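Local coordinates for ganglioside-induced differentiation-associated protein 2 (Homo sapiens, PDB 4UML) that probably acts in signalling through its macro domain, a fold that in many relatives binds ADP-ribose, at residues C108-A113 against E143-S148; N152-A157 against R188-F193; I127-P132 against C168-A173. All coordinates share one frame; numbering follows the deposited sequence. Where two conformers were deposited one is given.

Contact 1 of 3, residues C108-A113 against E143-S148; sequences CRTGEA and ESSLYS
T110 and S145 meet side by side, methyl against hydroxyl: CG2 of T110 lies 3.7 Å from OG of S145, a van der Waals touch at the partly exposed end of the contact. In T110 that methyl is turned anti to the backbone N, while OG1 stands beside the N (chi1 -44°) and makes a weak hydrogen bond to E78. S145 OG has a weak hydrogen bond of its own, to A141 O one turn back in the helix. One helical turn on, S148 directs its CB at the peptide of G111, where CB sits 3.5 Å from the carbonyl O. Between the two serines the bare CA of G111 rests 3.7 Å from the carbonyl O of S145. This is the type II turn R109-E112 of the macro domain, in the loop between helix 97-105 and strand 113-117, leaning on helix 139-159. G111 takes the glycine position of that turn (phi 90°), its CA lying against the helix. Behind the turn, E112 folds back on R109: its OE2 receives the R109 backbone N-H through the anti lone pair, nearly straight at 170°. E112 OE2 also forms a salt bridge with R109 NE at 3.1 Å.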
# COMPACT_ATOMS: atom_id res chain seq x y z
N CYS A 108 7.41 13.72 -7.35
CA CYS A 108 6.36 12.80 -7.73
C CYS A 108 5.04 13.57 -7.62
O CYS A 108 4.79 14.26 -6.65
CB CYS A 108 6.35 11.59 -6.78
SG CYS A 108 5.10 10.35 -7.17
N ARG A 109 4.22 13.51 -8.66
CA ARG A 109 2.96 14.24 -8.67
C ARG A 109 1.92 13.49 -7.88
O ARG A 109 1.99 12.27 -7.73
CB ARG A 109 2.50 14.47 -10.11
CG ARG A 109 3.46 15.35 -10.91
CD ARG A 109 3.16 15.40 -12.41
NE ARG A 109 3.68 14.23 -13.13
N THR A 110 0.96 14.23 -7.36
CA THR A 110 -0.19 13.67 -6.69
C THR A 110 -0.82 12.59 -7.57
O THR A 110 -1.11 12.82 -8.73
CB THR A 110 -1.21 14.80 -6.42
OG1 THR A 110 -0.50 15.95 -5.93
CG2 THR A 110 -2.25 14.35 -5.41
N GLY A 111 -1.00 11.40 -7.01
CA GLY A 111 -1.56 10.28 -7.73
C GLY A 111 -0.59 9.38 -8.45
O GLY A 111 -0.96 8.30 -8.85
N GLU A 112 0.64 9.80 -8.68
CA GLU A 112 1.52 8.94 -9.45
C GLU A 112 2.45 8.14 -8.53
O GLU A 112 2.55 8.43 -7.35
CB GLU A 112 2.30 9.72 -10.54
CG GLU A 112 3.54 10.45 -10.09
CD GLU A 112 4.47 10.96 -11.23
OE1 GLU A 112 4.86 10.18 -12.14
OE2 GLU A 112 4.86 12.13 -11.18
N ALA A 113 3.09 7.12 -9.07
CA ALA A 113 4.00 6.28 -8.29
C ALA A 113 5.35 6.14 -8.98
O ALA A 113 5.43 6.13 -10.21
CB ALA A 113 3.39 4.91 -8.05
N GLU A 143 -10.71 11.77 -4.52
CA GLU A 143 -11.06 10.36 -4.79
C GLU A 143 -10.28 9.82 -5.99
O GLU A 143 -9.71 8.73 -5.95
CB GLU A 143 -12.58 10.19 -5.02
CG GLU A 143 -13.39 10.39 -3.74
CD GLU A 143 -14.92 10.51 -3.90
OE1 GLU A 143 -15.46 10.64 -5.02
OE2 GLU A 143 -15.59 10.45 -2.85
N SER A 144 -10.25 10.65 -7.04
CA SER A 144 -9.51 10.32 -8.26
C SER A 144 -8.02 10.17 -7.99
O SER A 144 -7.39 9.19 -8.44
CB SER A 144 -9.81 11.36 -9.36
OG SER A 144 -8.95 11.17 -10.47
N SER A 145 -7.44 11.10 -7.23
CA SER A 145 -6.03 11.00 -6.88
C SER A 145 -5.70 9.79 -6.03
O SER A 145 -4.71 9.10 -6.28
CB SER A 145 -5.56 12.23 -6.13
OG SER A 145 -5.43 13.31 -6.97
N LEU A 146 -6.49 9.51 -5.02
CA LEU A 146 -6.17 8.38 -4.15
C LEU A 146 -6.30 7.08 -4.94
O LEU A 146 -5.48 6.17 -4.82
CB LEU A 146 -7.09 8.33 -2.92
CG LEU A 146 -6.70 7.33 -1.82
CD1 LEU A 146 -5.33 7.66 -1.22
CD2 LEU A 146 -7.77 7.30 -0.75
N TYR A 147 -7.35 6.99 -5.75
CA TYR A 147 -7.52 5.84 -6.62
C TYR A 147 -6.28 5.63 -7.51
O TYR A 147 -5.79 4.50 -7.66
CB TYR A 147 -8.77 6.04 -7.49
CG TYR A 147 -8.80 5.06 -8.61
CD1 TYR A 147 -8.94 3.70 -8.35
CD2 TYR A 147 -8.64 5.46 -9.91
CE1 TYR A 147 -8.95 2.76 -9.39
CE2 TYR A 147 -8.67 4.54 -10.96
CZ TYR A 147 -8.83 3.20 -10.71
OH TYR A 147 -8.81 2.30 -11.76
N SER A 148 -5.78 6.70 -8.10
CA SER A 148 -4.60 6.64 -8.95
C SER A 148 -3.37 6.19 -8.19
O SER A 148 -2.57 5.44 -8.72
CB SER A 148 -4.35 7.98 -9.65
OG SER A 148 -5.39 8.17 -10.59

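Contact 2 of 3, residues N152-A157 against R188-F193; sequences NVLQLA and RTVRRF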
# COMPACT_ATOMS: atom_id res chain seq x y z
N ASN A 152 -1.62 3.01 -9.66
CA ASN A 152 -0.26 3.13 -10.15
C ASN A 152 0.79 2.30 -9.40
O ASN A 152 1.79 1.88 -10.00
CB ASN A 152 0.12 4.60 -10.23
CG ASN A 152 -0.55 5.30 -11.40
OD1 ASN A 152 -0.67 4.72 -12.47
ND2 ASN A 152 -1.03 6.53 -11.19
N VAL A 153 0.59 2.10 -8.09
CA VAL A 153 1.45 1.19 -7.34
C VAL A 153 1.36 -0.20 -7.93
O VAL A 153 2.38 -0.86 -8.22
CB VAL A 153 1.02 1.15 -5.85
CG1 VAL A 153 1.68 -0.01 -5.11
CG2 VAL A 153 1.44 2.46 -5.19
N LEU A 154 0.12 -0.63 -8.08
CA LEU A 154 -0.15 -1.94 -8.65
C LEU A 154 0.34 -2.08 -10.09
O LEU A 154 0.78 -3.16 -10.46
CB LEU A 154 -1.64 -2.23 -8.55
CG LEU A 154 -2.12 -2.43 -7.12
CD1 LEU A 154 -3.65 -2.39 -7.05
CD2 LEU A 154 -1.57 -3.69 -6.48
N GLN A 155 0.24 -1.02 -10.89
CA GLN A 155 0.77 -0.97 -12.27
C GLN A 155 2.27 -1.23 -12.27
O GLN A 155 2.78 -1.98 -13.10
CB GLN A 155 0.49 0.42 -12.91
CG GLN A 155 1.00 0.64 -14.36
CD GLN A 155 0.46 1.93 -15.00
OE1 GLN A 155 -0.38 2.62 -14.42
NE2 GLN A 155 0.93 2.24 -16.19
N LEU A 156 2.96 -0.55 -11.36
CA LEU A 156 4.39 -0.73 -11.23
C LEU A 156 4.72 -2.15 -10.83
O LEU A 156 5.64 -2.76 -11.37
CB LEU A 156 5.00 0.25 -10.22
CG LEU A 156 5.50 1.57 -10.78
CD1 LEU A 156 5.91 2.49 -9.64
CD2 LEU A 156 6.67 1.35 -11.75
N ALA A 157 3.99 -2.67 -9.87
CA ALA A 157 4.26 -4.01 -9.41
C ALA A 157 4.09 -5.04 -10.54
O ALA A 157 4.87 -6.00 -10.65
CB ALA A 157 3.36 -4.37 -8.26
N ARG A 188 -11.28 -1.63 -2.55
CA ARG A 188 -11.98 -1.84 -3.82
C ARG A 188 -10.99 -1.93 -4.98
O ARG A 188 -11.05 -2.82 -5.85
CB ARG A 188 -12.97 -0.69 -4.03
CG ARG A 188 -13.85 -0.83 -5.26
CD ARG A 188 -14.87 0.31 -5.29
NE ARG A 188 -14.17 1.56 -5.57
CZ ARG A 188 -14.47 2.75 -5.06
NH1 ARG A 188 -15.49 2.90 -4.24
NH2 ARG A 188 -13.73 3.80 -5.40
N THR A 189 -10.01 -1.03 -4.99
CA THR A 189 -9.03 -1.00 -6.06
C THR A 189 -8.17 -2.25 -6.09
O THR A 189 -7.88 -2.85 -7.16
CB THR A 189 -8.12 0.26 -5.91
OG1 THR A 189 -8.96 1.42 -5.81
CG2 THR A 189 -7.15 0.38 -7.04
N VAL A 190 -7.74 -2.70 -4.92
CA VAL A 190 -6.93 -3.90 -4.87
C VAL A 190 -7.78 -5.13 -5.25
O VAL A 190 -7.30 -6.03 -5.92
CB VAL A 190 -6.27 -4.10 -3.48
CG1 VAL A 190 -5.67 -5.48 -3.33
CG2 VAL A 190 -5.21 -3.05 -3.23
N ARG A 191 -9.02 -5.17 -4.77
CA ARG A 191 -9.92 -6.29 -5.13
C ARG A 191 -10.01 -6.43 -6.65
O ARG A 191 -9.71 -7.48 -7.19
CB ARG A 191 -11.30 -6.13 -4.48
CG ARG A 191 -12.37 -7.05 -5.04
CD ARG A 191 -12.05 -8.50 -4.73
NE ARG A 191 -12.85 -9.47 -5.50
CZ ARG A 191 -13.56 -10.48 -5.00
NH1 ARG A 191 -13.68 -10.70 -3.68
NH2 ARG A 191 -14.18 -11.30 -5.84
N ARG A 192 -10.36 -5.33 -7.31
CA ARG A 192 -10.61 -5.34 -8.73
C ARG A 192 -9.38 -5.66 -9.52
O ARG A 192 -9.43 -6.37 -10.54
CB ARG A 192 -11.21 -4.02 -9.18
CG ARG A 192 -12.60 -3.81 -8.61
CD ARG A 192 -13.18 -2.47 -8.98
NE ARG A 192 -14.59 -2.37 -8.58
CZ ARG A 192 -15.28 -1.24 -8.45
NH1 ARG A 192 -14.71 -0.06 -8.69
NH2 ARG A 192 -16.56 -1.28 -8.08
N PHE A 193 -8.25 -5.16 -9.04
CA PHE A 193 -6.98 -5.48 -9.69
C PHE A 193 -6.63 -6.95 -9.50
O PHE A 193 -6.07 -7.57 -10.41
CB PHE A 193 -5.85 -4.62 -9.13
CG PHE A 193 -4.49 -5.01 -9.61
CD1 PHE A 193 -3.76 -5.97 -8.93
CD2 PHE A 193 -3.92 -4.39 -10.72
CE1 PHE A 193 -2.49 -6.33 -9.35
CE2 PHE A 193 -2.65 -4.74 -11.15
CZ PHE A 193 -1.93 -5.72 -10.47
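Two first torsions bring L154 and F193 together across the helix pair. In F193, CG is anti to the backbone N (chi1 172°), which carries the ring over to the neighbouring helix; in L154, CG lies beside its own backbone N, with both methyls reaching toward the ring. The two side chains cross obliquely, and L154 comes over one ring face with CB above its centre. This is a CH-pi contact, with CB 3.8 Å from the centroid of the F193 ring and 13° off the ring normal. From there the leucine spreads along the inner part of the ring: CD1 lies 3.8 Å from F193 CG and equally near F193 CB, whereas CD2 is over the CD1-CE1 side at 4.0 Å from F193 CE1. The far end of the ring reaches the L154 backbone, where CZ of F193 is 3.7 Å from the L154 carbonyl O. Helices 139-159 and 179-197 lie next to each other here in the alpha/beta/alpha sandwich of the macro domain, running in roughly the same direction at a crossing angle of -33° with segment axes 11.0 Å apart. At that separation large side chains fill the gap. CD1 of L154 also meets CG2 of V190 at 4.2 Å, and V190 in turn packs on V204 and F206 of strand 203-208, as L154 does on F167 of strand 164-167. T189 adds its CG2 at the margin, 4.5 Å from L154 CD1, while its hydroxyl is hydrogen-bonded to I185 O within its own helix. F193 also packs on K158 and I201, and its ring meets that of H197.

Contact 3 of 3, residues I127-P132 against C168-A173; sequences IHTVGP and CVINSA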
# COMPACT_ATOMS: atom_id res chain seq x y z
N ILE A 127 8.12 1.69 -3.61
CA ILE A 127 7.29 2.47 -4.51
C ILE A 127 6.83 3.72 -3.75
O ILE A 127 6.14 3.63 -2.73
CB ILE A 127 6.09 1.65 -5.03
CG1 ILE A 127 6.61 0.46 -5.82
CG2 ILE A 127 5.17 2.54 -5.89
CD1 ILE A 127 5.56 -0.58 -6.11
N HIS A 128 7.22 4.90 -4.24
CA HIS A 128 6.87 6.14 -3.62
C HIS A 128 5.64 6.69 -4.31
O HIS A 128 5.56 6.72 -5.56
CB HIS A 128 8.03 7.13 -3.77
CG HIS A 128 9.34 6.61 -3.28
ND1 HIS A 128 9.79 6.81 -1.99
CD2 HIS A 128 10.29 5.85 -3.88
CE1 HIS A 128 10.96 6.22 -1.82
NE2 HIS A 128 11.30 5.64 -2.97
N THR A 129 4.68 7.15 -3.52
CA THR A 129 3.49 7.77 -4.08
C THR A 129 3.03 8.97 -3.25
O THR A 129 3.53 9.16 -2.14
CB THR A 129 2.37 6.71 -4.20
OG1 THR A 129 1.36 7.19 -5.07
CG2 THR A 129 1.80 6.34 -2.83
N VAL A 130 2.08 9.74 -3.76
CA VAL A 130 1.62 11.00 -3.10
C VAL A 130 0.09 11.08 -3.14
O VAL A 130 -0.52 11.21 -4.19
CB VAL A 130 2.20 12.24 -3.83
CG1 VAL A 130 1.67 13.57 -3.26
CG2 VAL A 130 3.72 12.19 -3.85
N GLY A 131 -0.51 10.95 -1.98
CA GLY A 131 -1.93 11.06 -1.84
C GLY A 131 -2.36 12.53 -1.84
O GLY A 131 -1.55 13.44 -1.65
N PRO A 132 -3.65 12.76 -2.06
CA PRO A 132 -4.12 14.15 -2.18
C PRO A 132 -4.22 14.80 -0.78
O PRO A 132 -4.48 14.12 0.23
CB PRO A 132 -5.49 13.97 -2.79
CG PRO A 132 -5.97 12.69 -2.21
CD PRO A 132 -4.75 11.80 -2.13
N CYS A 168 1.46 0.65 2.72
CA CYS A 168 1.15 1.47 3.88
C CYS A 168 -0.26 1.99 3.64
O CYS A 168 -0.84 1.83 2.54
CB CYS A 168 2.14 2.63 4.03
SG CYS A 168 2.09 3.81 2.64
N VAL A 169 -0.82 2.61 4.66
CA VAL A 169 -2.04 3.35 4.47
C VAL A 169 -1.64 4.59 3.70
O VAL A 169 -0.90 5.43 4.23
CB VAL A 169 -2.68 3.65 5.85
CG1 VAL A 169 -3.92 4.52 5.68
CG2 VAL A 169 -3.06 2.34 6.54
N ILE A 170 -2.03 4.69 2.42
CA ILE A 170 -1.49 5.76 1.57
C ILE A 170 -1.96 7.17 2.01
O ILE A 170 -1.25 8.14 1.83
CB ILE A 170 -1.76 5.50 0.04
CG1 ILE A 170 -0.89 4.30 -0.40
CG2 ILE A 170 -1.45 6.72 -0.82
CD1 ILE A 170 -1.13 3.81 -1.82
N ASN A 171 -3.16 7.24 2.56
CA ASN A 171 -3.70 8.50 3.06
C ASN A 171 -3.07 8.79 4.42
O ASN A 171 -3.35 8.10 5.38
CB ASN A 171 -5.23 8.40 3.18
CG ASN A 171 -5.71 7.12 3.86
OD1 ASN A 171 -5.51 5.99 3.36
ND2 ASN A 171 -6.38 7.28 5.00
N SER A 172 -2.13 9.71 4.47
CA SER A 172 -1.50 10.08 5.75
C SER A 172 -2.49 10.84 6.62
O SER A 172 -3.37 11.53 6.09
CB SER A 172 -0.26 10.92 5.52
OG SER A 172 -0.56 12.09 4.78
N ALA A 173 -2.36 10.74 7.93
CA ALA A 173 -3.23 11.49 8.84
C ALA A 173 -3.12 12.99 8.55
O ALA A 173 -4.13 13.69 8.46
CB ALA A 173 -2.92 11.17 10.30
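A small apolar contact joins the C-terminal end of strand 125-129 to the loop that follows strand 164-167, deep in the macro domain. The two strands belong to the parallel part of its mixed sheet, with strand 71-75 between them, so the side chains meet past the end of an intervening strand. In macro domains the loops at the C-terminal ends of such strands commonly shape the ligand cleft, and segment 168-173 probably lies near the corresponding region here. T129 and I170 carry the contact, both with CB directed at the opposite segment, and their side chains cross at about a right angle. On the threonine side the methyl does all the touching. CG2 stands between the backbone N and the carbonyl carbon, which leaves OG1 anti to the N (chi1 -164°), where it is hydrogen-bonded to E112 O. The polar end of this buried threonine is thereby satisfied by a neighbouring loop while its methyl faces the isoleucine; the T129 side chain also touches V73 and C149. I170 brings both its branches to that one methyl: T129 CG2 is 3.8 Å from I170 CG2, 4.0 Å from I170 CD1 and 4.2 Å from I170 CG1. The G131 and N171 backbones come nearest each other, with CA atoms 5.8 Å apart. The peptide groups near this approach are held by other partners, since I170 O accepts from T75 OG1 and G131 O from R175 NH1. G131, without a side chain, presents its backbone to the isoleucine, with G131 CA lying 4.5 Å from I170 CG2.

In the fold
Contacts 2 and 3 are buried, the first between two helices on one side of the sheet and the second at the strand ends, whereas contact 1 is partly buried and lies nearer the surface. Chemistry follows place: contact 2 is aromatic and aliphatic, contact 3 joins methyl groups, and contact 1 sets a turn and small serines side by side. Helix 139-159 serves both contacts 1 and 2, and the bond from N152 ND2 to G111 O ties them. Contact 3 is tied to contact 1 through the backbone, by G111 N to V130 O. I127 packs on V153 and L156, bringing the strand of contact 3 against the helix of contact 2.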